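Long-range contacts in cleavage stimulation factor 77 (Encephalitozoon cuniculi, PDB 2UY1), which probably takes part in mRNA 3'-end processing as a helical-repeat scaffold of the Suppressor of forked family, and may bind mRNA: residues A[168-173]-A[207-212]; A[242-247]-A[455-460]; A[177-182]-A[196-201]. One frame throughout, in Å; residues are numbered along the deposited sequence.

Contact 1: residues A[168-173]-A[207-212]; sequences RGWSVK and DSFYYA
Trp-170 and Ser-208 are joined by the one hydrogen bond that crosses between 168-173 and 207-212. The indole NE1 of Trp-170 lies 2.7 Å from Ser-208 OG, with an N-H...O angle of 177°, and the oxygen sits in the indole plane, at the ring edge. This straight, in-plane bond, together with Phe-209 over one face, restrains the turn of the indole. The torsion behind it is that of Trp-170 chi1 (-167°), which sets CG anti to the backbone N and carries the ring across to the end of helix 191-208.

Aromatic packing is the second component. Phe-209 reaches over one face of the Trp-170 indole with the far end of its ring, and Phe-209 CZ comes to 3.4 Å from Trp-170 NE1. The phenyl plane is inclined by 25° to the five-membered ring and the centroids of the two are 4.8 Å apart; the rings are slid so far that they barely overlap, which makes this an offset pair with contact at the rim.

Contacts of the Val-172 methyl complete the set. Val-172 CG2 stands 4.0 Å from the centroid of the Phe-209 ring and close to the ring normal, a CH-pi contact over the face. The same methyl lies 4.5 Å from Ala-212 CB, at the end of the type I turn 209-212, which is closed by Ala-212 N to Phe-209 O.

Ser-171, whose OG caps Asn-174 N, is the N-cap of helix 172-183, while Phe-209 is the first residue to leave helix 191-208. Helix 213-225 adds Phe-218 beside Val-172. The arrangement thus joins the start of one helix to the end of its antiparallel partner, as at the open end of a helical hairpin in an alpha-helical repeat protein of the TPR clan.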
loop_
_atom_site.group_PDB
_atom_site.type_symbol
_atom_site.label_atom_id
_atom_site.label_comp_id
_atom_site.label_asym_id
_atom_site.label_seq_id
_atom_site.Cartn_x
_atom_site.Cartn_y
_atom_site.Cartn_z
ATOM N N ARG A 168 -27.399 17.647 0.001
ATOM C CA ARG A 168 -26.493 18.819 -0.084
ATOM C C ARG A 168 -25.103 18.475 -0.652
ATOM O O ARG A 168 -24.464 19.320 -1.299
ATOM C CB ARG A 168 -26.398 19.591 1.255
ATOM C CG ARG A 168 -27.799 20.159 1.805
ATOM C CD ARG A 168 -27.641 20.914 3.077
ATOM N NE ARG A 168 -28.705 21.924 3.182
ATOM C CZ ARG A 168 -28.820 22.812 4.175
ATOM N NH1 ARG A 168 -27.934 22.853 5.166
ATOM N NH2 ARG A 168 -29.851 23.683 4.178
ATOM N N GLY A 169 -24.670 17.213 -0.483
ATOM C CA GLY A 169 -23.358 16.781 -0.946
ATOM C C GLY A 169 -23.494 15.706 -2.011
ATOM O O GLY A 169 -22.654 14.893 -2.170
ATOM N N TRP A 170 -24.576 15.760 -2.751
ATOM C CA TRP A 170 -24.955 14.764 -3.721
ATOM C C TRP A 170 -23.828 14.301 -4.574
ATOM O O TRP A 170 -23.198 15.083 -5.267
ATOM C CB TRP A 170 -26.055 15.332 -4.624
ATOM C CG TRP A 170 -26.766 14.341 -5.489
ATOM C CD1 TRP A 170 -26.827 14.361 -6.827
ATOM C CD2 TRP A 170 -27.598 13.230 -5.063
ATOM N NE1 TRP A 170 -27.641 13.332 -7.311
ATOM C CE2 TRP A 170 -28.138 12.638 -6.242
ATOM C CE3 TRP A 170 -27.915 12.684 -3.820
ATOM C CZ2 TRP A 170 -28.964 11.463 -6.220
ATOM C CZ3 TRP A 170 -28.747 11.571 -3.772
ATOM C CH2 TRP A 170 -29.250 10.939 -4.994
ATOM N N SER A 171 -23.675 12.981 -4.630
ATOM C CA SER A 171 -22.563 12.391 -5.327
ATOM C C SER A 171 -22.903 10.928 -5.375
ATOM O O SER A 171 -23.842 10.464 -4.712
ATOM C CB SER A 171 -21.238 12.629 -4.600
ATOM O OG SER A 171 -21.289 12.055 -3.342
ATOM N N VAL A 172 -22.173 10.212 -6.202
ATOM C CA VAL A 172 -22.334 8.739 -6.199
ATOM C C VAL A 172 -22.213 8.202 -4.804
ATOM O O VAL A 172 -23.078 7.440 -4.364
ATOM C CB VAL A 172 -21.378 8.062 -7.181
ATOM C CG1 VAL A 172 -21.537 6.492 -7.177
ATOM C CG2 VAL A 172 -21.701 8.596 -8.585
ATOM N N LYS A 173 -21.187 8.638 -4.087
ATOM C CA LYS A 173 -20.962 8.128 -2.770
ATOM C C LYS A 173 -22.085 8.469 -1.798
ATOM O O LYS A 173 -22.482 7.614 -0.995
ATOM C CB LYS A 173 -19.604 8.640 -2.253
ATOM C CG LYS A 173 -19.297 8.179 -0.879
ATOM C CD LYS A 173 -18.053 8.926 -0.489
ATOM C CE LYS A 173 -17.752 8.784 0.991
ATOM N NZ LYS A 173 -16.565 7.885 1.176
ATOM N N ASP A 207 -31.098 8.108 -12.997
ATOM C CA ASP A 207 -31.308 9.292 -13.825
ATOM C C ASP A 207 -30.276 10.323 -13.517
ATOM O O ASP A 207 -29.714 10.906 -14.441
ATOM C CB ASP A 207 -32.687 9.886 -13.549
ATOM C CG ASP A 207 -33.411 10.312 -14.755
ATOM O OD1 ASP A 207 -33.241 11.496 -15.115
ATOM O OD2 ASP A 207 -34.219 9.497 -15.312
ATOM N N SER A 208 -30.005 10.548 -12.216
ATOM C CA SER A 208 -29.053 11.623 -11.837
ATOM C C SER A 208 -27.600 11.326 -12.294
ATOM O O SER A 208 -26.835 12.210 -12.697
ATOM C CB SER A 208 -29.111 11.937 -10.306
ATOM O OG SER A 208 -28.065 12.861 -9.908
ATOM N N PHE A 209 -27.193 10.063 -12.199
ATOM C CA PHE A 209 -25.854 9.627 -12.606
ATOM C C PHE A 209 -25.952 8.538 -13.711
ATOM O O PHE A 209 -25.395 7.454 -13.606
ATOM C CB PHE A 209 -25.116 9.045 -11.384
ATOM C CG PHE A 209 -24.977 10.019 -10.233
ATOM C CD1 PHE A 209 -24.105 11.113 -10.346
ATOM C CD2 PHE A 209 -25.686 9.838 -9.043
ATOM C CE1 PHE A 209 -23.971 12.015 -9.307
ATOM C CE2 PHE A 209 -25.550 10.735 -8.008
ATOM C CZ PHE A 209 -24.729 11.838 -8.158
ATOM N N TYR A 210 -26.679 8.856 -14.767
ATOM C CA TYR A 210 -26.980 7.906 -15.820
ATOM C C TYR A 210 -25.742 7.250 -16.505
ATOM O O TYR A 210 -25.840 6.230 -17.130
ATOM C CB TYR A 210 -27.837 8.621 -16.881
ATOM C CG TYR A 210 -27.151 9.795 -17.543
ATOM C CD1 TYR A 210 -26.335 9.624 -18.643
ATOM C CD2 TYR A 210 -27.359 11.097 -17.078
ATOM C CE1 TYR A 210 -25.710 10.697 -19.226
ATOM C CE2 TYR A 210 -26.777 12.147 -17.655
ATOM C CZ TYR A 210 -25.939 11.941 -18.726
ATOM O OH TYR A 210 -25.321 13.018 -19.262
ATOM N N TYR A 211 -24.590 7.851 -16.344
ATOM C CA TYR A 211 -23.366 7.558 -17.115
ATOM C C TYR A 211 -22.403 6.758 -16.251
ATOM O O TYR A 211 -21.389 6.260 -16.744
ATOM C CB TYR A 211 -22.724 8.888 -17.559
ATOM C CG TYR A 211 -22.577 9.835 -16.356
ATOM C CD1 TYR A 211 -21.568 9.625 -15.415
ATOM C CD2 TYR A 211 -23.467 10.902 -16.138
ATOM C CE1 TYR A 211 -21.432 10.417 -14.263
ATOM C CE2 TYR A 211 -23.323 11.738 -14.960
ATOM C CZ TYR A 211 -22.270 11.467 -14.065
ATOM O OH TYR A 211 -22.053 12.184 -12.925
ATOM N N ALA A 212 -22.716 6.633 -14.961
ATOM C CA ALA A 212 -21.858 5.966 -13.979
ATOM C C ALA A 212 -22.200 4.478 -13.782
ATOM O O ALA A 212 -23.229 4.151 -13.220
ATOM C CB ALA A 212 -21.948 6.671 -12.614
#

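Contact 2: residues A[242-247]-A[455-460]; sequences MSDGMF and DNSRLL
Asp-455 reaches across to the backbone of Asp-244 and makes the hydrogen bond on which the meeting of 242-247 and 455-460 turns. Asp-244 N donates to Asp-455 OD2 over 3.0 Å with an N-H...O angle of 160°; the donor stands 46° out of the carboxylate plane, so the oxygen is approached from above. Chi1 of Asp-455 (-171°) places CG anti to the backbone N and lets the carboxylate lie against the 243-245 backbone. The chains are close here, with CA of Gly-245 and CA of Asp-455 only 3.9 Å apart. Gly-245 N is buried by the contact but has no partner in the model, its distance to Asp-455 OD2 being 3.6 Å.

Alongside, the side chain of Asp-244 packs against the second segment: its CB lies 3.3 Å from Asp-455 OD1, and its OD2 meets Ser-457 CB at the same separation.

The next shell holds the carboxylate in place. Asp-455 OD1 accepts from Ser-457 N, two residues on, at 2.9 Å: an Asx turn. It also accepts from Ser-457 OG at 3.2 Å through its syn lone pair. These bonds lie within the type I turn 455-458. In the first segment, Ser-243 OG bonds Gly-239 O, tying the loop back to helix 229-242; in the second, Arg-458 forms a salt bridge with Glu-214 in helix 213-225.

Both Asp-455 oxygens therefore have N-H donors, one from each segment, and OD1 has a hydroxyl as well. These three donors probably favour the charged form of Asp-455 and offset the cost of Asp-244 OD2 lying 4.4 Å from Asp-455 OD1, an unfavourable pairing that the exposed position of Asp-244 should also weaken.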
loop_
_atom_site.group_PDB
_atom_site.type_symbol
_atom_site.label_atom_id
_atom_site.label_comp_id
_atom_site.label_asym_id
_atom_site.label_seq_id
_atom_site.Cartn_x
_atom_site.Cartn_y
_atom_site.Cartn_z
ATOM N N MET A 242 -25.332 2.778 -21.406
ATOM C CA MET A 242 -25.117 4.161 -20.888
ATOM C C MET A 242 -23.737 4.545 -20.365
ATOM O O MET A 242 -23.422 5.738 -20.235
ATOM C CB MET A 242 -26.189 4.553 -19.851
ATOM C CG MET A 242 -27.592 4.487 -20.356
ATOM S SD MET A 242 -27.879 5.854 -21.500
ATOM C CE MET A 242 -28.130 5.004 -23.067
ATOM N N SER A 243 -22.939 3.565 -20.028
ATOM C CA SER A 243 -21.608 3.796 -19.497
ATOM C C SER A 243 -20.660 3.297 -20.543
ATOM O O SER A 243 -21.082 2.654 -21.518
ATOM C CB SER A 243 -21.388 3.097 -18.135
ATOM O OG SER A 243 -21.681 1.719 -18.159
ATOM N N ASP A 244 -19.395 3.618 -20.369
ATOM C CA ASP A 244 -18.382 3.415 -21.407
ATOM C C ASP A 244 -17.164 2.580 -20.956
ATOM O O ASP A 244 -16.052 2.718 -21.542
ATOM C CB ASP A 244 -17.901 4.782 -21.924
ATOM C CG ASP A 244 -17.231 4.684 -23.275
ATOM O OD1 ASP A 244 -17.453 3.628 -23.965
ATOM O OD2 ASP A 244 -16.501 5.647 -23.630
ATOM N N GLY A 245 -17.358 1.737 -19.947
ATOM C CA GLY A 245 -16.300 0.870 -19.464
ATOM C C GLY A 245 -16.656 -0.599 -19.580
ATOM O O GLY A 245 -17.579 -0.969 -20.307
ATOM N N MET A 246 -15.920 -1.440 -18.861
ATOM C CA MET A 246 -16.031 -2.885 -19.021
ATOM C C MET A 246 -16.366 -3.562 -17.696
ATOM O O MET A 246 -16.325 -4.788 -17.585
ATOM C CB MET A 246 -14.736 -3.462 -19.593
ATOM C CG MET A 246 -13.768 -3.978 -18.541
ATOM S SD MET A 246 -12.786 -5.374 -19.122
ATOM C CE MET A 246 -11.938 -4.635 -20.516
ATOM N N PHE A 247 -16.699 -2.756 -16.693
ATOM C CA PHE A 247 -17.287 -3.262 -15.479
ATOM C C PHE A 247 -18.653 -3.951 -15.651
ATOM O O PHE A 247 -18.791 -5.105 -15.284
ATOM C CB PHE A 247 -17.408 -2.204 -14.368
ATOM C CG PHE A 247 -17.912 -2.783 -13.056
ATOM C CD1 PHE A 247 -16.997 -3.159 -12.040
ATOM C CD2 PHE A 247 -19.300 -2.968 -12.824
ATOM C CE1 PHE A 247 -17.443 -3.714 -10.823
ATOM C CE2 PHE A 247 -19.768 -3.523 -11.616
ATOM C CZ PHE A 247 -18.827 -3.876 -10.616
ATOM N N ASP A 455 -13.598 3.464 -17.278
ATOM C CA ASP A 455 -14.485 4.112 -18.189
ATOM C C ASP A 455 -13.722 5.265 -18.819
ATOM O O ASP A 455 -13.358 6.233 -18.143
ATOM C CB ASP A 455 -15.684 4.604 -17.404
ATOM C CG ASP A 455 -16.746 5.098 -18.276
ATOM O OD1 ASP A 455 -16.413 5.838 -19.213
ATOM O OD2 ASP A 455 -17.905 4.772 -18.020
ATOM N N ASN A 456 -13.471 5.152 -20.113
ATOM C CA ASN A 456 -12.592 6.085 -20.798
ATOM C C ASN A 456 -13.295 7.382 -21.053
ATOM O O ASN A 456 -12.728 8.263 -21.675
ATOM C CB ASN A 456 -12.073 5.524 -22.126
ATOM C CG ASN A 456 -10.576 5.159 -22.064
ATOM O OD1 ASN A 456 -9.992 5.124 -20.835
ATOM N ND2 ASN A 456 -9.942 4.951 -23.122
ATOM N N SER A 457 -14.538 7.503 -20.639
ATOM C CA SER A 457 -15.247 8.727 -20.979
ATOM C C SER A 457 -15.553 9.578 -19.760
ATOM O O SER A 457 -16.001 10.702 -19.935
ATOM C CB SER A 457 -16.474 8.499 -21.889
ATOM O OG SER A 457 -17.622 8.140 -21.147
ATOM N N ARG A 458 -15.249 9.070 -18.565
ATOM C CA ARG A 458 -15.489 9.747 -17.304
ATOM C C ARG A 458 -14.197 10.309 -16.832
ATOM O O ARG A 458 -13.166 9.675 -17.040
ATOM C CB ARG A 458 -16.054 8.822 -16.251
ATOM C CG ARG A 458 -17.486 8.376 -16.559
ATOM C CD ARG A 458 -17.898 7.319 -15.625
ATOM N NE ARG A 458 -18.126 7.849 -14.300
ATOM C CZ ARG A 458 -18.319 7.108 -13.237
ATOM N NH1 ARG A 458 -18.320 5.773 -13.398
ATOM N NH2 ARG A 458 -18.430 7.682 -12.033
ATOM N N LEU A 459 -14.271 11.522 -16.229
ATOM C CA LEU A 459 -13.110 12.244 -15.687
ATOM C C LEU A 459 -13.200 12.222 -14.168
ATOM O O LEU A 459 -14.029 12.932 -13.596
ATOM C CB LEU A 459 -13.101 13.736 -16.231
ATOM C CG LEU A 459 -13.021 14.002 -17.750
ATOM C CD1 LEU A 459 -13.333 15.502 -18.279
ATOM C CD2 LEU A 459 -11.736 13.528 -18.319
ATOM N N LEU A 460 -12.328 11.443 -13.528
ATOM C CA LEU A 460 -12.372 11.076 -12.118
ATOM C C LEU A 460 -11.284 11.883 -11.324
ATOM O O LEU A 460 -10.596 12.756 -11.913
ATOM C CB LEU A 460 -12.280 9.510 -11.963
ATOM C CG LEU A 460 -13.338 8.642 -12.701
ATOM C CD1 LEU A 460 -13.364 7.114 -12.339
ATOM C CD2 LEU A 460 -14.740 9.192 -12.514
#

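Contact 3: residues A[177-182]-A[196-201]; sequences RLIDLE and SRMHFI
Bends at chi2 bring Glu-182 (-61°) and Arg-197 (83°) together, and the two chains meet at about a right angle. Arg-197 then grips the carboxylate side-on with two nitrogens. Its NE donates to Glu-182 OE1, which lies near the guanidinium plane, at 2.9 Å, and its NH2 to Glu-182 OE2 at 2.8 Å. The planes are 89° apart, and both donors meet their oxygens from above the carboxylate plane.

Next to this salt bridge, the sulfur of Met-198 rests against the chain of the acid, with SD 3.7 Å from Glu-182 CB. Met-198 CE carries on to the CG2 branch of Ile-179, 4.1 Å away. Ile-201 CG2 fits against both Leu-178 CD2 (3.9 Å) and Ile-179 CG1 (4.2 Å). The helix segments run antiparallel, with axes 10.7 Å apart.

Arg-197 NH1 also donates to Asn-80 O, and Ile-163 of helix 139-168 touches both charged side chains. All six residues in contact are buried, so within this helical hairpin the two-bond pairing, with the bond of Arg-197 NH1 to Asn-80 O, satisfies the buried charged groups and probably keeps both ionised.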
loop_
_atom_site.group_PDB
_atom_site.type_symbol
_atom_site.label_atom_id
_atom_site.label_comp_id
_atom_site.label_asym_id
_atom_site.label_seq_id
_atom_site.Cartn_x
_atom_site.Cartn_y
_atom_site.Cartn_z
ATOM N N ARG A 177 -24.795 6.210 0.068
ATOM C CA ARG A 177 -25.169 6.350 1.464
ATOM C C ARG A 177 -26.697 6.509 1.636
ATOM O O ARG A 177 -27.315 6.016 2.581
ATOM C CB ARG A 177 -24.427 7.526 2.098
ATOM C CG ARG A 177 -23.050 7.198 2.665
ATOM C CD ARG A 177 -22.173 8.447 2.708
ATOM N NE ARG A 177 -21.081 8.404 3.704
ATOM C CZ ARG A 177 -20.091 7.517 3.710
ATOM N NH1 ARG A 177 -20.056 6.552 2.781
ATOM N NH2 ARG A 177 -19.143 7.566 4.655
ATOM N N LEU A 178 -27.313 7.276 0.775
ATOM C CA LEU A 178 -28.752 7.396 0.947
ATOM C C LEU A 178 -29.389 6.012 0.787
ATOM O O LEU A 178 -30.304 5.658 1.537
ATOM C CB LEU A 178 -29.353 8.434 -0.016
ATOM C CG LEU A 178 -30.895 8.459 -0.230
ATOM C CD1 LEU A 178 -31.648 8.953 1.005
ATOM C CD2 LEU A 178 -31.218 9.276 -1.501
ATOM N N ILE A 179 -28.940 5.249 -0.201
ATOM C CA ILE A 179 -29.449 3.836 -0.358
ATOM C C ILE A 179 -29.288 3.000 0.915
ATOM O O ILE A 179 -30.243 2.369 1.418
ATOM C CB ILE A 179 -28.794 3.095 -1.607
ATOM C CG1 ILE A 179 -29.288 3.738 -2.917
ATOM C CG2 ILE A 179 -29.104 1.576 -1.543
ATOM C CD1 ILE A 179 -28.551 3.364 -4.232
ATOM N N ASP A 180 -28.096 3.047 1.500
ATOM C CA ASP A 180 -27.807 2.282 2.731
ATOM C C ASP A 180 -28.697 2.700 3.897
ATOM O O ASP A 180 -29.129 1.855 4.728
ATOM C CB ASP A 180 -26.324 2.506 3.120
ATOM C CG ASP A 180 -25.302 1.999 2.069
ATOM O OD1 ASP A 180 -25.580 1.019 1.327
ATOM O OD2 ASP A 180 -24.158 2.544 2.037
ATOM N N LEU A 181 -28.956 4.019 4.023
ATOM C CA LEU A 181 -29.762 4.508 5.117
ATOM C C LEU A 181 -31.245 4.057 5.006
ATOM O O LEU A 181 -31.881 3.730 6.037
ATOM C CB LEU A 181 -29.635 6.073 5.173
ATOM C CG LEU A 181 -30.719 6.887 5.854
ATOM C CD1 LEU A 181 -30.669 6.623 7.356
ATOM C CD2 LEU A 181 -30.527 8.386 5.561
ATOM N N GLU A 182 -31.772 4.040 3.790
ATOM C CA GLU A 182 -33.177 3.695 3.545
ATOM C C GLU A 182 -33.380 2.176 3.571
ATOM O O GLU A 182 -34.458 1.690 3.969
ATOM C CB GLU A 182 -33.631 4.261 2.205
ATOM C CG GLU A 182 -34.005 5.773 2.215
ATOM C CD GLU A 182 -35.152 6.115 3.135
ATOM O OE1 GLU A 182 -36.024 5.262 3.403
ATOM O OE2 GLU A 182 -35.203 7.266 3.599
ATOM N N SER A 196 -41.230 -0.150 -2.798
ATOM C CA SER A 196 -41.665 1.013 -3.581
ATOM C C SER A 196 -40.758 2.227 -3.329
ATOM O O SER A 196 -40.346 2.915 -4.274
ATOM C CB SER A 196 -43.201 1.301 -3.341
ATOM O OG SER A 196 -43.779 2.227 -4.252
ATOM N N ARG A 197 -40.490 2.509 -2.071
ATOM C CA ARG A 197 -39.451 3.462 -1.635
ATOM C C ARG A 197 -38.078 3.235 -2.338
ATOM O O ARG A 197 -37.455 4.176 -2.873
ATOM C CB ARG A 197 -39.319 3.394 -0.079
ATOM C CG ARG A 197 -38.172 4.205 0.580
ATOM C CD ARG A 197 -38.664 5.658 0.740
ATOM N NE ARG A 197 -37.861 6.557 1.585
ATOM C CZ ARG A 197 -37.842 7.882 1.394
ATOM N NH1 ARG A 197 -38.547 8.393 0.381
ATOM N NH2 ARG A 197 -37.122 8.688 2.171
ATOM N N MET A 198 -37.617 1.981 -2.348
ATOM C CA MET A 198 -36.309 1.670 -2.904
ATOM C C MET A 198 -36.259 1.791 -4.398
ATOM O O MET A 198 -35.272 2.291 -4.924
ATOM C CB MET A 198 -35.823 0.285 -2.423
ATOM C CG MET A 198 -35.604 0.180 -0.854
ATOM S SD MET A 198 -34.711 1.516 -0.032
ATOM C CE MET A 198 -33.172 1.483 -0.970
ATOM N N HIS A 199 -37.349 1.416 -5.074
ATOM C CA HIS A 199 -37.436 1.559 -6.499
ATOM C C HIS A 199 -37.377 3.015 -6.909
ATOM O O HIS A 199 -36.745 3.345 -7.933
ATOM C CB HIS A 199 -38.706 0.921 -7.073
ATOM C CG HIS A 199 -38.696 -0.583 -7.088
ATOM N ND1 HIS A 199 -37.804 -1.323 -7.846
ATOM C CD2 HIS A 199 -39.569 -1.469 -6.563
ATOM C CE1 HIS A 199 -38.094 -2.612 -7.724
ATOM N NE2 HIS A 199 -39.153 -2.726 -6.936
ATOM N N PHE A 200 -38.060 3.861 -6.163
ATOM C CA PHE A 200 -38.006 5.301 -6.452
ATOM C C PHE A 200 -36.588 5.788 -6.242
ATOM O O PHE A 200 -36.031 6.406 -7.110
ATOM C CB PHE A 200 -39.013 6.184 -5.639
ATOM C CG PHE A 200 -38.728 7.660 -5.819
ATOM C CD1 PHE A 200 -39.031 8.310 -7.017
ATOM C CD2 PHE A 200 -37.924 8.338 -4.870
ATOM C CE1 PHE A 200 -38.608 9.697 -7.218
ATOM C CE2 PHE A 200 -37.546 9.644 -5.064
ATOM C CZ PHE A 200 -37.883 10.324 -6.248
ATOM N N ILE A 201 -35.996 5.473 -5.092
ATOM C CA ILE A 201 -34.666 5.920 -4.814
ATOM C C ILE A 201 -33.648 5.479 -5.890
ATOM O O ILE A 201 -32.886 6.319 -6.346
ATOM C CB ILE A 201 -34.214 5.566 -3.346
ATOM C CG1 ILE A 201 -35.151 6.177 -2.295
ATOM C CG2 ILE A 201 -32.769 6.048 -3.043
ATOM C CD1 ILE A 201 -34.721 5.890 -0.876
#

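Overall arrangement
From the N terminus, the chain leaves helix 139-168 and enters the first segment of contact 1, then runs down helix 172-183 and back up helix 191-208. Contact 3 closes the short loop between those helices and is nested inside the longer loop closed by contact 1; the two share both helices, and Trp-170 touches Leu-178 between them. Contact 2 opens later, in series with both, and closes a loop of 207 residues by bringing the segment after helix 434-446 back to the loop between helices 229-242 and 247-255. Contact 2 abuts contact 1 through Tyr-210, Tyr-211 and Ala-212, but stays about 13 Å from contact 3 at the nearest atoms.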